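3-hydroxyacyl-thioester dehydratase X (Mycobacterium tuberculosis, PDB 4OOB) catalyses the reversible hydration of trans-2-enoyl-CoA to (3R)-3-hydroxyacyl-CoA over a broad range of chain lengths, with a preference for C8 to C12 substrates. Local coordinates at residues A28-L33 and R162-V167; T76-I81 and N115-H120; V87-R92 and L107-S112; I156-I161 and L223-A228. All blocks are in the same frame, centred on the assembly; numbering follows the deposited sequence.

Interactions 2 and 3 form one neighbourhood: their centres lie about 10 Å apart, and strands 102-113 and 116-128, adjacent in the antiparallel sheet, carry one segment of each. Interactions 1 and 4 form the other, their centres about 12 Å apart, and share helix 158-167. Between interactions 2 and 4 the centres are about 32 Å apart, on opposite sides of the chain's centre, although both reach the same sheet. Along the chain, interaction 3 is nested inside interaction 2, which is nested inside interaction 1; interaction 1 alternates with interaction 4. Helix 21-31, early in the chain, thus packs on a helix of the MaoC-like region, consistent with one chain folded as two hotdog halves.

Interaction 1 of 4, residues A28-L33 and R162-V167; sequences AAVTGL and RRYAAV
Val30 and Tyr164 mark the closest backbone approach of two helical segments, 28-31 and 162-167, their CA atoms 6.2 Å apart. No hydrogen bond crosses between the segments, so the evidence for the contact is packing, with 245 Å² buried in all. Val30 is the central side chain and uses both branches. Its CG2, anti to the backbone N, reaches the backbone of the facing helix and lies 3.8 Å from Tyr164 N, while also meeting CB of Arg163. The other branch, CG1, approaches the edge of the Tyr164 ring near its plane, 4.1 Å from CD1, and more distantly faces Val167 CG1. The side chains of Val30 and Tyr164 cross at about a right angle. Thr31 adds a methyl group: its CG2 is 4.0 Å from Tyr164 CE1, at a slant to the ring. The Arg163 chain bends at chi3 (-70°), which turns NE; its guanidinium lies with Val30 CG2 4.2 Å from its plane, over its centre. An exposed charged side chain thereby covers the outer margin of a largely buried apolar contact. Directly after Thr31, helix 21-31 ends in a Schellman motif: Leu33 N bonds to Ala28 O at 2.8 Å, and Gly32 takes positive phi. Thr31 OG1 is hydrogen-bonded within its own helix, to Tyr27 O. Helix 193-199 also packs here, through Ala198 against Thr31 and Met194 against Tyr164, whose ring also meets His192 edge-to-face; Val167 extends the contact along helix 21-31 to Ala26 and Tyr27.

Interaction 2 of 4, residues T76-I81 and N115-H120; sequences TQYRPI and NDVAWH
Tyr78 lies across the end of the pairing between strands 69-77 and 116-128, its ring beside the backbone of Val117 and Ala118. Its CG is anti to the carbonyl carbon (chi1 -61°), and CD2 comes to 3.4 Å from Val117 O. The CE2 atom touches His120 CB, the two side chains lying alongside and pointing the same way, while Thr76 CG2 sits 3.6 Å above one face of the phenol, offset toward the rim. On the sheet face of Gln77 and Trp119, the extended glutamine chain brings OE1 to the indole edge, in the ring plane and 3.7 Å from CD1. Amide and indole planes are turned 46° apart. Ile81 crosses Trp119 at about a right angle, with CD1 3.8 Å from Trp119 CB, and its CG1 rests on Ala118 CB; that methyl also meets CG of Arg79.

Thr76 and His120 form an antiparallel hydrogen-bonded pair, in which Thr76 N donates to His120 O at 2.8 Å. Beyond the next pair the regular ladder stops, and Ala118 O takes two donors: Tyr78 N at 2.7 Å and, on a lone pair, Arg79 N at 3.2 Å. Ala118 and Trp119 both face Val111 in a classic beta bulge on the opposite edge of their strand.

Chemically, one carbonyl gripped by two successive amides holds the turn out of strand 69-77 against the bulged strand. The side-chain nitrogens of the buried pair have partners, Trp119 NE1 at Leu41 O and Gln77 NE2 at Asp210 O, which probably restricts the rotation of both groups.

Interaction 3 of 4, residues V87-R92 and L107-S112; sequences VGVRVR and LVTNVS
Val87 meets Val111 where strands 86-99 and 102-113 pair as the two arms of a beta hairpin; the axes of segments 87-92 and 107-112 approach to 4.4 Å, with 165° between their N-to-C directions. Six backbone hydrogen bonds join the hydrogen-bonded pairs Gly88-Ser112, Arg90-Asn110 and Arg92-Val108. Among them, Asn110 N to Arg90 O is 2.8 Å long and nearly straight, with 176° at the hydrogen. CA-H...O contacts fill the intervals, as from Val91 CA to Val108 O.

The tight part lies on the face of Val89, Val91, Thr109 and Val111, all buried. Val111 CG1, anti to the backbone N, reaches Val87 CG1 at 3.8 Å. Val91 and Thr109 stand side by side, and Thr109 OG1 touches both valine methyls, 3.8 Å from CG2. Helix 43-57 covers this side, with Leu55 on Val91, Val52 on Thr109 and Thr48 on Val111.

The other face is the solvent side, with exposed Arg90 and Arg92 and partly exposed Val108, Asn110 and Ser112. Here Arg90 runs alongside Asn110, guanidinium and amide planes only 14° apart. Asn110 CB lies over one guanidinium face, 3.7 Å from Arg90 NH2, while Asn110 ND2 is 3.5 Å from Arg90 NH1, a packing contact between two donor groups. Further along, the aliphatic part of Arg92 passes Val108, and its charge pairs with Glu94.

Two kinds of chemistry therefore divide the hairpin: apolar burial toward the helix, and outside it a mixed face where Arg90 and Asn110 are layered. Because Asn110 OD1 bonds to His120 ND1, the amide beside Arg90 is held from the next strand, which probably limits its rotation.

Interaction 4 of 4, residues I156-I161 and L223-A228; sequences ITPAKI and LLPATA
Ile156 and Ala226 are joined by two backbone hydrogen bonds, making an antiparallel hydrogen-bonded pair at the close of strand 152-156. Ile156 N donates to Ala226 O at 2.8 Å, and Ala226 N returns the bond to Ile156 O at 2.9 Å; both donors lie in the carbonyl plane. The same Ile156 O receives a CA-H...O contact from Pro225 CA, at 3.3 Å. A cis peptide precedes Pro225, just before strand 226-234 begins.

Apolar contacts centre on Leu224, whose CG is anti to the carbonyl carbon (chi1 -49°). Its two methyls divide the work: CD1 lies 3.7 Å from Ile161 CG1, and CD2 the same distance from Ile156 CG2. Both isoleucines cross it at a slant. Pro158 instead slides past the leucine in the opposite direction, its CD 4.1 Å from Leu224 CB, and also lies near the Pro225 ring.

A capping bond lies within segment 156-161. Thr157 is the N-cap of helix 158-167, and its OG1 accepts from Lys160 N at 2.9 Å, with 173° at the hydrogen.

Within the MaoC-like region of the hotdog fold, the contact thus joins strand 152-156, one of the two outermost strands of the antiparallel sheet in this chain, to strand 226-234 exactly where the chain turns into helix 158-167. Phe195 of helix 193-199 packs on both Ile156 and Ile161, while a backbone hydrogen bond between Ala228 and Leu154 continues the strand pairing.

Interaction 1 of 4, residues A28-L33 and R162-V167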
loop_
_atom_site.group_PDB
_atom_site.type_symbol
_atom_site.label_atom_id
_atom_site.label_comp_id
_atom_site.label_asym_id
_atom_site.label_seq_id
_atom_site.Cartn_x
_atom_site.Cartn_y
_atom_site.Cartn_z
ATOM N N ALA A 28 -12.523 5.635 0.513
ATOM C CA ALA A 28 -12.438 6.470 1.685
ATOM C C ALA A 28 -13.225 5.814 2.835
ATOM O O ALA A 28 -12.701 5.713 3.943
ATOM C CB ALA A 28 -12.949 7.862 1.375
ATOM N N ALA A 29 -14.432 5.285 2.589
ATOM C CA ALA A 29 -15.211 4.690 3.698
ATOM C C ALA A 29 -14.519 3.480 4.319
ATOM O O ALA A 29 -14.404 3.349 5.558
ATOM C CB ALA A 29 -16.612 4.290 3.231
ATOM N N VAL A 30 -14.067 2.568 3.462
ATOM C CA VAL A 30 -13.431 1.346 3.987
ATOM C C VAL A 30 -12.095 1.632 4.714
ATOM O O VAL A 30 -11.790 0.962 5.705
ATOM C CB VAL A 30 -13.264 0.255 2.907
ATOM C CG1 VAL A 30 -12.202 0.647 1.912
ATOM C CG2 VAL A 30 -12.855 -1.060 3.534
ATOM N N THR A 31 -11.296 2.583 4.202
ATOM C CA THR A 31 -10.020 2.932 4.843
ATOM C C THR A 31 -10.161 3.876 6.033
ATOM O O THR A 31 -9.199 4.056 6.788
ATOM C CB THR A 31 -9.009 3.504 3.852
ATOM O OG1 THR A 31 -9.519 4.711 3.256
ATOM C CG2 THR A 31 -8.710 2.467 2.763
ATOM N N GLY A 32 -11.365 4.417 6.232
ATOM C CA GLY A 32 -11.635 5.400 7.267
ATOM C C GLY A 32 -11.039 6.772 6.950
ATOM O O GLY A 32 -10.629 7.500 7.842
ATOM N N LEU A 33 -10.926 7.111 5.680
ATOM C CA LEU A 33 -10.296 8.334 5.261
ATOM C C LEU A 33 -11.416 9.249 4.762
ATOM O O LEU A 33 -12.577 8.827 4.685
ATOM C CB LEU A 33 -9.309 8.000 4.166
ATOM C CG LEU A 33 -7.817 7.990 4.447
ATOM C CD1 LEU A 33 -7.397 7.591 5.858
ATOM C CD2 LEU A 33 -7.119 7.128 3.434
ATOM N N ARG A 162 -12.022 -8.236 3.261
ATOM C CA ARG A 162 -12.849 -8.630 2.083
ATOM C C ARG A 162 -13.408 -7.352 1.450
ATOM O O ARG A 162 -13.351 -7.198 0.246
ATOM C CB ARG A 162 -13.996 -9.647 2.395
ATOM C CG ARG A 162 -13.536 -11.066 2.744
ATOM C CD ARG A 162 -14.658 -12.121 2.896
ATOM N NE ARG A 162 -15.468 -11.848 4.097
ATOM C CZ ARG A 162 -15.219 -12.277 5.332
ATOM N NH1 ARG A 162 -14.188 -13.078 5.601
ATOM N NH2 ARG A 162 -16.030 -11.947 6.305
ATOM N N ARG A 163 -13.896 -6.401 2.247
ATOM C CA ARG A 163 -14.413 -5.154 1.638
ATOM C C ARG A 163 -13.324 -4.340 0.931
ATOM O O ARG A 163 -13.563 -3.796 -0.148
ATOM C CB ARG A 163 -15.140 -4.237 2.645
ATOM C CG ARG A 163 -16.615 -4.500 2.814
ATOM C CD ARG A 163 -17.337 -3.191 3.169
ATOM N NE ARG A 163 -16.980 -2.792 4.512
ATOM C CZ ARG A 163 -16.842 -1.541 4.971
ATOM N NH1 ARG A 163 -16.998 -0.457 4.212
ATOM N NH2 ARG A 163 -16.521 -1.384 6.245
ATOM N N TYR A 164 -12.160 -4.224 1.574
ATOM C CA TYR A 164 -11.005 -3.524 0.983
ATOM C C TYR A 164 -10.596 -4.150 -0.369
ATOM O O TYR A 164 -10.242 -3.455 -1.323
ATOM C CB TYR A 164 -9.793 -3.507 1.944
ATOM C CG TYR A 164 -8.675 -2.731 1.303
ATOM C CD1 TYR A 164 -8.763 -1.350 1.138
ATOM C CD2 TYR A 164 -7.599 -3.385 0.734
ATOM C CE1 TYR A 164 -7.755 -0.651 0.462
ATOM C CE2 TYR A 164 -6.616 -2.696 0.051
ATOM C CZ TYR A 164 -6.665 -1.345 -0.081
ATOM O OH TYR A 164 -5.623 -0.668 -0.776
ATOM N N ALA A 165 -10.675 -5.476 -0.472
ATOM C CA ALA A 165 -10.308 -6.137 -1.733
ATOM C C ALA A 165 -11.151 -5.636 -2.887
ATOM O O ALA A 165 -10.609 -5.298 -3.952
ATOM C CB ALA A 165 -10.438 -7.643 -1.598
ATOM N N ALA A 166 -12.469 -5.621 -2.687
ATOM C CA ALA A 166 -13.422 -5.084 -3.694
ATOM C C ALA A 166 -13.139 -3.622 -4.150
ATOM O O ALA A 166 -13.371 -3.227 -5.295
ATOM C CB ALA A 166 -14.853 -5.185 -3.147
ATOM N N VAL A 167 -12.592 -2.836 -3.252
ATOM C CA VAL A 167 -12.445 -1.426 -3.505
ATOM C C VAL A 167 -11.050 -1.020 -3.975
ATOM O O VAL A 167 -10.986 -0.137 -4.756
ATOM C CB VAL A 167 -12.909 -0.656 -2.251
ATOM C CG1 VAL A 167 -12.836 0.840 -2.448
ATOM C CG2 VAL A 167 -14.331 -1.062 -1.914
#

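Interaction 2 of 4, residues T76-I81 and N115-H120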
loop_
_atom_site.group_PDB
_atom_site.type_symbol
_atom_site.label_atom_id
_atom_site.label_comp_id
_atom_site.label_asym_id
_atom_site.label_seq_id
_atom_site.Cartn_x
_atom_site.Cartn_y
_atom_site.Cartn_z
ATOM N N THR A 76 5.238 10.006 -3.987
ATOM C CA THR A 76 5.523 11.440 -3.996
ATOM C C THR A 76 4.382 12.165 -4.705
ATOM O O THR A 76 4.230 12.018 -5.905
ATOM C CB THR A 76 6.871 11.745 -4.678
ATOM O OG1 THR A 76 7.917 11.017 -4.003
ATOM C CG2 THR A 76 7.192 13.212 -4.604
ATOM N N GLN A 77 3.571 12.930 -3.952
ATOM C CA GLN A 77 2.494 13.692 -4.545
ATOM C C GLN A 77 2.934 15.116 -4.814
ATOM O O GLN A 77 3.140 15.840 -3.870
ATOM C CB GLN A 77 1.258 13.687 -3.618
ATOM C CG GLN A 77 0.053 14.429 -4.184
ATOM C CD GLN A 77 -1.186 14.212 -3.334
ATOM O OE1 GLN A 77 -1.902 13.215 -3.449
ATOM N NE2 GLN A 77 -1.417 15.135 -2.460
ATOM N N TYR A 78 3.013 15.536 -6.089
ATOM C CA TYR A 78 3.412 16.913 -6.469
ATOM C C TYR A 78 2.225 17.836 -6.383
ATOM O O TYR A 78 2.364 18.989 -6.041
ATOM C CB TYR A 78 4.038 16.949 -7.884
ATOM C CG TYR A 78 5.296 16.095 -7.951
ATOM C CD1 TYR A 78 6.506 16.556 -7.437
ATOM C CD2 TYR A 78 5.259 14.816 -8.482
ATOM C CE1 TYR A 78 7.669 15.772 -7.461
ATOM C CE2 TYR A 78 6.394 14.000 -8.510
ATOM C CZ TYR A 78 7.608 14.476 -7.992
ATOM O OH TYR A 78 8.717 13.668 -7.997
ATOM N N ARG A 79 1.053 17.334 -6.739
ATOM C CA ARG A 79 -0.164 18.039 -6.469
ATOM C C ARG A 79 -1.319 17.078 -6.380
ATOM O O ARG A 79 -1.323 16.069 -7.042
ATOM C CB ARG A 79 -0.445 19.103 -7.538
ATOM C CG ARG A 79 -0.491 18.613 -8.982
ATOM C CD ARG A 79 -1.610 19.295 -9.801
ATOM N NE ARG A 79 -2.809 18.434 -9.822
ATOM C CZ ARG A 79 -3.965 18.689 -10.437
ATOM N NH1 ARG A 79 -4.161 19.810 -11.122
ATOM N NH2 ARG A 79 -4.946 17.799 -10.353
ATOM N N PRO A 80 -2.325 17.419 -5.579
ATOM C CA PRO A 80 -3.520 16.623 -5.400
ATOM C C PRO A 80 -4.248 16.345 -6.682
ATOM O O PRO A 80 -4.285 17.166 -7.567
ATOM C CB PRO A 80 -4.423 17.507 -4.515
ATOM C CG PRO A 80 -3.498 18.453 -3.833
ATOM C CD PRO A 80 -2.350 18.650 -4.771
ATOM N N ILE A 81 -4.838 15.178 -6.752
ATOM C CA ILE A 81 -5.612 14.777 -7.905
ATOM C C ILE A 81 -7.095 14.909 -7.554
ATOM O O ILE A 81 -7.553 14.418 -6.518
ATOM C CB ILE A 81 -5.286 13.323 -8.286
ATOM C CG1 ILE A 81 -3.836 13.222 -8.773
ATOM C CG2 ILE A 81 -6.235 12.817 -9.369
ATOM C CD1 ILE A 81 -3.347 11.795 -8.843
ATOM N N ASN A 115 -0.093 17.266 -19.091
ATOM C CA ASN A 115 1.197 16.642 -19.318
ATOM C C ASN A 115 2.121 16.695 -18.125
ATOM O O ASN A 115 3.270 16.261 -18.215
ATOM C CB ASN A 115 1.874 17.197 -20.569
ATOM C CG ASN A 115 1.946 16.166 -21.673
ATOM O OD1 ASN A 115 2.742 15.206 -21.629
ATOM N ND2 ASN A 115 1.089 16.340 -22.662
ATOM N N ASP A 116 1.621 17.185 -17.005
ATOM C CA ASP A 116 2.409 17.188 -15.790
ATOM C C ASP A 116 2.178 15.951 -14.906
ATOM O O ASP A 116 1.081 15.371 -14.905
ATOM C CB ASP A 116 2.088 18.435 -15.004
ATOM C CG ASP A 116 2.393 19.704 -15.784
ATOM O OD1 ASP A 116 3.305 19.737 -16.673
ATOM O OD2 ASP A 116 1.707 20.680 -15.482
ATOM N N VAL A 117 3.213 15.566 -14.157
ATOM C CA VAL A 117 3.129 14.462 -13.199
ATOM C C VAL A 117 2.627 14.976 -11.842
ATOM O O VAL A 117 3.301 15.743 -11.162
ATOM C CB VAL A 117 4.473 13.696 -13.022
ATOM C CG1 VAL A 117 4.335 12.585 -12.002
ATOM C CG2 VAL A 117 4.924 13.087 -14.343
ATOM N N ALA A 118 1.458 14.511 -11.440
ATOM C CA ALA A 118 0.887 14.896 -10.170
ATOM C C ALA A 118 1.309 13.966 -9.068
ATOM O O ALA A 118 1.432 14.391 -7.937
ATOM C CB ALA A 118 -0.607 14.930 -10.265
ATOM N N TRP A 119 1.572 12.705 -9.398
ATOM C CA TRP A 119 1.695 11.664 -8.374
ATOM C C TRP A 119 2.577 10.527 -8.908
ATOM O O TRP A 119 2.362 10.016 -10.010
ATOM C CB TRP A 119 0.275 11.190 -8.003
ATOM C CG TRP A 119 0.050 10.224 -6.805
ATOM C CD1 TRP A 119 -0.410 10.557 -5.542
ATOM C CD2 TRP A 119 0.186 8.800 -6.807
ATOM N NE1 TRP A 119 -0.572 9.418 -4.758
ATOM C CE2 TRP A 119 -0.211 8.328 -5.505
ATOM C CE3 TRP A 119 0.589 7.884 -7.764
ATOM C CZ2 TRP A 119 -0.188 6.995 -5.159
ATOM C CZ3 TRP A 119 0.614 6.561 -7.435
ATOM C CH2 TRP A 119 0.227 6.109 -6.126
ATOM N N HIS A 120 3.565 10.161 -8.110
ATOM C CA HIS A 120 4.588 9.207 -8.475
ATOM C C HIS A 120 4.701 8.133 -7.393
ATOM O O HIS A 120 4.719 8.450 -6.202
ATOM C CB HIS A 120 5.936 9.965 -8.608
ATOM C CG HIS A 120 7.092 9.089 -8.963
ATOM N ND1 HIS A 120 7.459 8.809 -10.269
ATOM C CD2 HIS A 120 7.978 8.445 -8.182
ATOM C CE1 HIS A 120 8.500 7.997 -10.262
ATOM N NE2 HIS A 120 8.829 7.759 -9.006
#

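Interaction 3 of 4, residues V87-R92 and L107-S112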
loop_
_atom_site.group_PDB
_atom_site.type_symbol
_atom_site.label_atom_id
_atom_site.label_comp_id
_atom_site.label_asym_id
_atom_site.label_seq_id
_atom_site.Cartn_x
_atom_site.Cartn_y
_atom_site.Cartn_z
ATOM N N VAL A 87 -6.846 10.665 -15.686
ATOM C CA VAL A 87 -5.368 10.586 -15.505
ATOM C C VAL A 87 -4.588 9.809 -16.553
ATOM O O VAL A 87 -5.067 8.816 -17.070
ATOM C CB VAL A 87 -4.964 10.028 -14.108
ATOM C CG1 VAL A 87 -5.396 10.955 -13.007
ATOM C CG2 VAL A 87 -5.471 8.626 -13.871
ATOM N N GLY A 88 -3.383 10.277 -16.872
ATOM C CA GLY A 88 -2.459 9.499 -17.708
ATOM C C GLY A 88 -1.715 8.575 -16.762
ATOM O O GLY A 88 -1.359 8.964 -15.665
ATOM N N VAL A 89 -1.489 7.343 -17.165
ATOM C CA VAL A 89 -0.777 6.388 -16.332
ATOM C C VAL A 89 0.345 5.743 -17.131
ATOM O O VAL A 89 0.153 5.245 -18.221
ATOM C CB VAL A 89 -1.746 5.301 -15.809
ATOM C CG1 VAL A 89 -1.039 4.296 -14.927
ATOM C CG2 VAL A 89 -2.877 5.929 -15.036
ATOM N N ARG A 90 1.533 5.736 -16.565
ATOM C CA ARG A 90 2.625 4.962 -17.115
ATOM C C ARG A 90 3.258 4.171 -15.982
ATOM O O ARG A 90 3.533 4.740 -14.954
ATOM C CB ARG A 90 3.677 5.867 -17.762
ATOM C CG ARG A 90 4.738 5.112 -18.584
ATOM C CD ARG A 90 5.940 6.003 -18.924
ATOM N NE ARG A 90 5.506 7.358 -18.628
ATOM C CZ ARG A 90 6.068 8.222 -17.779
ATOM N NH1 ARG A 90 7.269 7.976 -17.195
ATOM N NH2 ARG A 90 5.414 9.387 -17.582
ATOM N N VAL A 91 3.537 2.891 -16.220
ATOM C CA VAL A 91 4.124 1.980 -15.220
ATOM C C VAL A 91 5.366 1.304 -15.761
ATOM O O VAL A 91 5.395 0.900 -16.927
ATOM C CB VAL A 91 3.187 0.802 -14.904
ATOM C CG1 VAL A 91 3.790 -0.090 -13.813
ATOM C CG2 VAL A 91 1.796 1.280 -14.526
ATOM N N ARG A 92 6.380 1.115 -14.929
ATOM C CA ARG A 92 7.443 0.192 -15.310
ATOM C C ARG A 92 8.019 -0.600 -14.159
ATOM O O ARG A 92 7.910 -0.204 -12.983
ATOM C CB ARG A 92 8.521 0.897 -16.136
ATOM C CG ARG A 92 9.297 1.960 -15.394
ATOM C CD ARG A 92 10.719 1.543 -15.028
ATOM N NE ARG A 92 11.686 2.353 -15.748
ATOM C CZ ARG A 92 12.986 2.099 -15.909
ATOM N NH1 ARG A 92 13.584 1.022 -15.398
ATOM N NH2 ARG A 92 13.694 2.972 -16.615
ATOM N N LEU A 107 8.002 -1.527 -8.942
ATOM C CA LEU A 107 6.944 -1.134 -9.911
ATOM C C LEU A 107 6.740 0.353 -9.793
ATOM O O LEU A 107 6.344 0.825 -8.752
ATOM C CB LEU A 107 5.655 -1.854 -9.580
ATOM C CG LEU A 107 5.421 -3.271 -10.120
ATOM C CD1 LEU A 107 6.620 -3.871 -10.774
ATOM C CD2 LEU A 107 4.874 -4.211 -9.065
ATOM N N VAL A 108 7.097 1.089 -10.846
ATOM C CA VAL A 108 7.286 2.534 -10.747
ATOM C C VAL A 108 6.152 3.111 -11.583
ATOM O O VAL A 108 6.019 2.786 -12.772
ATOM C CB VAL A 108 8.695 2.906 -11.262
ATOM C CG1 VAL A 108 8.948 4.394 -11.258
ATOM C CG2 VAL A 108 9.774 2.194 -10.430
ATOM N N THR A 109 5.292 3.895 -10.939
ATOM C CA THR A 109 4.113 4.434 -11.582
ATOM C C THR A 109 4.108 5.982 -11.574
ATOM O O THR A 109 4.377 6.636 -10.537
ATOM C CB THR A 109 2.836 3.869 -10.930
ATOM O OG1 THR A 109 2.819 2.465 -11.111
ATOM C CG2 THR A 109 1.587 4.376 -11.570
ATOM N N ASN A 110 3.797 6.522 -12.754
ATOM C CA ASN A 110 3.645 7.953 -13.002
ATOM C C ASN A 110 2.195 8.226 -13.416
ATOM O O ASN A 110 1.724 7.732 -14.468
ATOM C CB ASN A 110 4.605 8.427 -14.115
ATOM C CG ASN A 110 6.040 8.628 -13.608
ATOM O OD1 ASN A 110 6.364 9.685 -13.089
ATOM N ND2 ASN A 110 6.889 7.594 -13.722
ATOM N N VAL A 111 1.516 9.024 -12.586
ATOM C CA VAL A 111 0.137 9.428 -12.803
ATOM C C VAL A 111 0.081 10.919 -13.161
ATOM O O VAL A 111 0.460 11.787 -12.368
ATOM C CB VAL A 111 -0.699 9.139 -11.546
ATOM C CG1 VAL A 111 -2.110 9.739 -11.648
ATOM C CG2 VAL A 111 -0.768 7.643 -11.294
ATOM N N SER A 112 -0.380 11.207 -14.376
ATOM C CA SER A 112 -0.381 12.571 -14.904
ATOM C C SER A 112 -1.779 13.133 -15.045
ATOM O O SER A 112 -2.744 12.395 -15.294
ATOM C CB SER A 112 0.268 12.611 -16.270
ATOM O OG SER A 112 1.636 12.335 -16.108
#

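Interaction 4 of 4, residues I156-I161 and L223-A228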
loop_
_atom_site.group_PDB
_atom_site.type_symbol
_atom_site.label_atom_id
_atom_site.label_comp_id
_atom_site.label_asym_id
_atom_site.label_seq_id
_atom_site.Cartn_x
_atom_site.Cartn_y
_atom_site.Cartn_z
ATOM N N ILE A 156 -8.928 -4.584 12.818
ATOM C CA ILE A 156 -9.014 -4.962 11.431
ATOM C C ILE A 156 -9.514 -6.386 11.371
ATOM O O ILE A 156 -8.841 -7.278 11.833
ATOM C CB ILE A 156 -7.651 -4.838 10.756
ATOM C CG1 ILE A 156 -7.048 -3.484 11.047
ATOM C CG2 ILE A 156 -7.771 -5.010 9.229
ATOM C CD1 ILE A 156 -5.676 -3.375 10.433
ATOM N N THR A 157 -10.705 -6.560 10.814
ATOM C CA THR A 157 -11.375 -7.847 10.701
ATOM C C THR A 157 -11.186 -8.469 9.293
ATOM O O THR A 157 -10.961 -7.754 8.293
ATOM C CB THR A 157 -12.891 -7.680 10.923
ATOM O OG1 THR A 157 -13.430 -6.874 9.867
ATOM C CG2 THR A 157 -13.197 -6.941 12.237
ATOM N N PRO A 158 -11.299 -9.800 9.203
ATOM C CA PRO A 158 -11.422 -10.420 7.894
ATOM C C PRO A 158 -12.452 -9.699 7.010
ATOM O O PRO A 158 -12.203 -9.460 5.824
ATOM C CB PRO A 158 -11.878 -11.859 8.236
ATOM C CG PRO A 158 -11.150 -12.119 9.536
ATOM C CD PRO A 158 -11.317 -10.807 10.283
ATOM N N ALA A 159 -13.593 -9.327 7.571
ATOM C CA ALA A 159 -14.644 -8.742 6.744
ATOM C C ALA A 159 -14.269 -7.339 6.213
ATOM O O ALA A 159 -14.469 -7.062 5.069
ATOM C CB ALA A 159 -15.982 -8.754 7.479
ATOM N N LYS A 160 -13.674 -6.468 7.023
ATOM C CA LYS A 160 -13.129 -5.181 6.519
ATOM C C LYS A 160 -12.152 -5.402 5.306
ATOM O O LYS A 160 -12.192 -4.651 4.296
ATOM C CB LYS A 160 -12.420 -4.477 7.644
ATOM C CG LYS A 160 -11.658 -3.213 7.267
ATOM C CD LYS A 160 -12.601 -2.098 6.853
ATOM C CE LYS A 160 -13.676 -1.732 7.879
ATOM N NZ LYS A 160 -13.064 -1.436 9.198
ATOM N N ILE A 161 -11.362 -6.468 5.373
ATOM C CA ILE A 161 -10.346 -6.747 4.346
ATOM C C ILE A 161 -10.952 -7.440 3.105
ATOM O O ILE A 161 -10.448 -7.221 1.995
ATOM C CB ILE A 161 -9.124 -7.499 4.952
ATOM C CG1 ILE A 161 -8.432 -6.604 5.962
ATOM C CG2 ILE A 161 -8.113 -8.012 3.886
ATOM C CD1 ILE A 161 -7.816 -5.337 5.392
ATOM N N LEU A 223 -1.873 -10.180 10.807
ATOM C CA LEU A 223 -2.717 -11.378 10.865
ATOM C C LEU A 223 -4.043 -10.991 11.386
ATOM O O LEU A 223 -4.106 -10.216 12.300
ATOM C CB LEU A 223 -2.165 -12.445 11.780
ATOM C CG LEU A 223 -0.788 -13.001 11.433
ATOM C CD1 LEU A 223 -0.450 -13.997 12.567
ATOM C CD2 LEU A 223 -0.781 -13.645 10.056
ATOM N N LEU A 224 -5.115 -11.493 10.776
ATOM C CA LEU A 224 -6.473 -10.996 11.084
ATOM C C LEU A 224 -7.202 -12.052 11.947
ATOM O O LEU A 224 -6.909 -13.238 11.820
ATOM C CB LEU A 224 -7.252 -10.713 9.793
ATOM C CG LEU A 224 -6.606 -9.874 8.677
ATOM C CD1 LEU A 224 -7.514 -9.827 7.462
ATOM C CD2 LEU A 224 -6.353 -8.437 9.148
ATOM N N PRO A 225 -8.107 -11.620 12.846
ATOM C CA PRO A 225 -8.369 -10.212 13.233
ATOM C C PRO A 225 -7.154 -9.581 13.944
ATOM O O PRO A 225 -6.429 -10.255 14.656
ATOM C CB PRO A 225 -9.532 -10.334 14.241
ATOM C CG PRO A 225 -9.422 -11.754 14.773
ATOM C CD PRO A 225 -9.005 -12.546 13.564
ATOM N N ALA A 226 -6.936 -8.300 13.737
ATOM C CA ALA A 226 -5.790 -7.613 14.304
ATOM C C ALA A 226 -6.271 -6.431 15.132
ATOM O O ALA A 226 -7.127 -5.629 14.699
ATOM C CB ALA A 226 -4.884 -7.116 13.201
ATOM N N THR A 227 -5.660 -6.307 16.302
ATOM C CA THR A 227 -5.776 -5.092 17.066
ATOM C C THR A 227 -4.395 -4.491 17.111
ATOM O O THR A 227 -3.492 -5.110 17.650
ATOM C CB THR A 227 -6.270 -5.400 18.466
ATOM O OG1 THR A 227 -7.577 -5.964 18.350
ATOM C CG2 THR A 227 -6.368 -4.179 19.246
ATOM N N ALA A 228 -4.212 -3.284 16.583
ATOM C CA ALA A 228 -2.864 -2.769 16.429
ATOM C C ALA A 228 -2.740 -1.291 16.850
ATOM O O ALA A 228 -3.568 -0.430 16.477
ATOM C CB ALA A 228 -2.413 -2.982 15.023
#